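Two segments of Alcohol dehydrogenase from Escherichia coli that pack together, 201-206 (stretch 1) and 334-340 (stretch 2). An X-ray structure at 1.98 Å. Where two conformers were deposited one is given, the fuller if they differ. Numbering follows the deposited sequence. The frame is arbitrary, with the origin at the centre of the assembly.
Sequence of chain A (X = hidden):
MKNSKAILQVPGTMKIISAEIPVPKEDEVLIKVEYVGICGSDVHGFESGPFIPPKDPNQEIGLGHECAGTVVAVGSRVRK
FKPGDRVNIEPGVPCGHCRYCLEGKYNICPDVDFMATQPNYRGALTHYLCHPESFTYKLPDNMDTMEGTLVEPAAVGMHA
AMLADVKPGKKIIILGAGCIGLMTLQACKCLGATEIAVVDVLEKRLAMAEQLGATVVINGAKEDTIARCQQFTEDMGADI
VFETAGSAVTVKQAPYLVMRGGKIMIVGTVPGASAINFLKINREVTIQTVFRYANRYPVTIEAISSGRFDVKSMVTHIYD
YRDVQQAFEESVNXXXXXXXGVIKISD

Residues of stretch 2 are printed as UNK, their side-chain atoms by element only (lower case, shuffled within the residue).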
# COMPACT_ATOMS: atom_id res chain seq x y z
N VAL A 201 1.34 17.68 7.74
CA VAL A 201 1.82 19.05 7.57
C VAL A 201 1.23 19.73 6.35
O VAL A 201 1.54 20.90 6.10
CB VAL A 201 3.37 19.10 7.51
CG1 VAL A 201 3.96 18.69 8.84
CG2 VAL A 201 3.89 18.21 6.37
N LEU A 202 0.39 19.04 5.58
CA LEU A 202 -0.20 19.60 4.36
C LEU A 202 -1.71 19.69 4.54
O LEU A 202 -2.36 18.69 4.84
CB LEU A 202 0.17 18.75 3.14
CG LEU A 202 1.64 18.85 2.74
CD1 LEU A 202 2.00 17.79 1.71
CD2 LEU A 202 1.97 20.24 2.21
N GLU A 203 -2.25 20.90 4.36
CA GLU A 203 -3.67 21.11 4.63
C GLU A 203 -4.56 20.29 3.70
O GLU A 203 -5.66 19.89 4.10
CB GLU A 203 -4.01 22.60 4.51
CG GLU A 203 -3.66 23.42 5.74
CD GLU A 203 -4.41 22.99 6.99
OE1 GLU A 203 -5.54 22.47 6.85
OE2 GLU A 203 -3.88 23.17 8.10
N LYS A 204 -4.09 20.00 2.49
CA LYS A 204 -4.90 19.20 1.57
C LYS A 204 -5.03 17.76 2.06
O LYS A 204 -6.09 17.14 1.89
CB LYS A 204 -4.29 19.22 0.17
CG LYS A 204 -4.22 20.60 -0.48
CD LYS A 204 -5.37 21.49 -0.05
CE LYS A 204 -5.01 22.96 -0.23
NZ LYS A 204 -6.02 23.86 0.39
N ARG A 205 -3.98 17.22 2.68
CA ARG A 205 -4.07 15.87 3.22
C ARG A 205 -4.95 15.84 4.46
O ARG A 205 -5.70 14.88 4.68
CB ARG A 205 -2.67 15.33 3.54
CG ARG A 205 -1.77 15.18 2.33
CD ARG A 205 -0.51 14.39 2.65
NE ARG A 205 0.25 14.06 1.45
CZ ARG A 205 1.36 13.34 1.44
NH1 ARG A 205 1.87 12.87 2.58
NH2 ARG A 205 1.98 13.08 0.30
N LEU A 206 -4.88 16.88 5.29
CA LEU A 206 -5.73 16.93 6.47
C LEU A 206 -7.19 17.15 6.10
O LEU A 206 -8.09 16.64 6.78
CB LEU A 206 -5.26 18.03 7.43
CG LEU A 206 -3.90 17.75 8.07
CD1 LEU A 206 -3.52 18.86 9.03
CD2 LEU A 206 -3.91 16.40 8.77
N UNK A 334 5.65 17.02 -7.87
CA UNK A 334 4.46 17.53 -7.21
C UNK A 334 3.93 16.52 -6.20
O UNK A 334 2.73 16.22 -6.18
o UNK A 334 2.55 19.47 -6.62
c UNK A 334 2.33 18.84 -7.66
c UNK A 334 3.37 17.89 -8.22
n UNK A 334 1.20 18.95 -8.34
N UNK A 335 4.82 15.98 -5.37
CA UNK A 335 4.40 15.16 -4.24
C UNK A 335 3.47 15.93 -3.30
O UNK A 335 2.70 15.31 -2.56
c UNK A 335 5.56 13.23 -3.00
c UNK A 335 6.72 11.61 -1.46
c UNK A 335 5.63 14.67 -3.48
n UNK A 335 5.83 11.94 -0.32
c UNK A 335 6.89 12.80 -2.40
N UNK A 336 3.53 17.26 -3.33
CA UNK A 336 2.74 18.10 -2.43
C UNK A 336 1.24 17.98 -2.69
O UNK A 336 0.44 18.18 -1.77
c UNK A 336 2.68 20.49 -1.47
n UNK A 336 -0.71 21.01 -0.89
n UNK A 336 -0.56 22.82 0.51
c UNK A 336 1.80 21.60 -2.03
c UNK A 336 3.18 19.56 -2.57
c UNK A 336 -0.04 22.06 -0.45
n UNK A 336 1.15 22.37 -0.97
N UNK A 337 0.85 17.69 -3.93
CA UNK A 337 -0.55 17.77 -4.33
C UNK A 337 -1.16 16.43 -4.69
O UNK A 337 -2.32 16.38 -5.12
o UNK A 337 0.23 20.93 -5.51
c UNK A 337 -0.68 20.19 -5.07
c UNK A 337 -0.70 18.74 -5.51
o UNK A 337 -1.56 20.60 -4.29
N UNK A 338 -0.43 15.33 -4.51
CA UNK A 338 -0.91 14.01 -4.89
C UNK A 338 -1.24 13.22 -3.64
O UNK A 338 -0.36 12.99 -2.79
c UNK A 338 1.48 13.40 -7.91
c UNK A 338 0.12 13.26 -5.75
c UNK A 338 -0.39 11.87 -6.09
c UNK A 338 0.43 14.04 -7.03
N UNK A 339 -2.50 12.81 -3.51
CA UNK A 339 -2.86 11.81 -2.52
C UNK A 339 -2.59 10.42 -3.06
O UNK A 339 -1.87 9.62 -2.45
c UNK A 339 -3.85 13.70 -0.29
c UNK A 339 -4.33 11.98 -2.10
c UNK A 339 -4.58 13.40 -1.58
c UNK A 339 -4.71 10.96 -1.05
N UNK A 340 -3.15 10.11 -4.23
CA UNK A 340 -2.89 8.84 -4.90
C UNK A 340 -3.00 9.05 -6.40
O UNK A 340 -4.03 9.53 -6.89
c UNK A 340 -3.55 6.37 -4.96
n UNK A 340 -0.62 3.97 -4.46
c UNK A 340 -2.17 5.92 -4.52
c UNK A 340 -2.03 4.41 -4.59
c UNK A 340 -3.88 7.76 -4.44

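Position 334 carries four side-chain atoms, two carbons with the second bearing one oxygen and one nitrogen: a short amide. It stays out of reach of stretch 1. The residue is N334, the first to leave helical phi/psi after a helix, a partly exposed place that suits a short polar side chain. Its backbone O accepts a hydrogen bond from the backbone N of position 337 (3.3 Å), a bond that spans three residues, as in a turn.

Position 335 has four carbons in a row ending in a nitrogen, the unbranched chain of a lysine. K335 is exposed, as suits a charged amine, yet its end comes nearer to stretch 1 and leaves NZ 4.1 Å from NH2 of R205. These like charges should repel, but the backbone O of K335, 3.7 Å from R205 NH2, offers the guanidinium some compensating negative potential.

At position 336 three carbons lead to a nitrogen and then to a carbon with two more nitrogens, a guanidinium, so this is R336. Its CA-to-CB bond points away from stretch 1, but the long chain bends back: CG lies 3.8 Å from CD2 of L202, and that same methyl sits over one face of the guanidinium. At the edge of the group, K204 CG approaches NH1 at 3.6 Å. An arginine can thus cover apolar atoms while its charge remains exposed.

Position 337 shows two carbons, the second with two oxygens: a carboxylate, D337. It makes no close contact with stretch 1, but its OD1 lies 3.5 Å from R336 NH1 in a salt bridge.

Position 338 has four carbons, forked at the first, with one arm two carbons long, which identifies I338. Its CA-to-CB bond points away from stretch 1, and its side chain comes no nearer than 6.3 Å. The backbone O does the touching, 3.9 Å from R205 NH2, so the side chain is free of the contact.

Position 339 has the same forked pattern and is I339. Here CD1 packs 3.7 Å from CG of R205, apolar carbon against the aliphatic part of the arginine.

Position 340 again has four carbons in a row ending in nitrogen: K340, out of reach of stretch 1. Its burial is tolerable because NZ is hydrogen-bonded elsewhere in the structure.

The contact buries 375 Å² without a hydrogen bond or salt bridge between the stretches. L202, at the N-cap position, and the helical residues K204 and R205 present side chains to stretch 2. Two arginines reach across in opposite directions, R336 beside L202, and R205 past I339 to the backbone O atoms of K335 and I338. Packing carries the contact, leaving R205 NE buried without a partner.

Stretch 2, residues 334-340: NKRDIIK
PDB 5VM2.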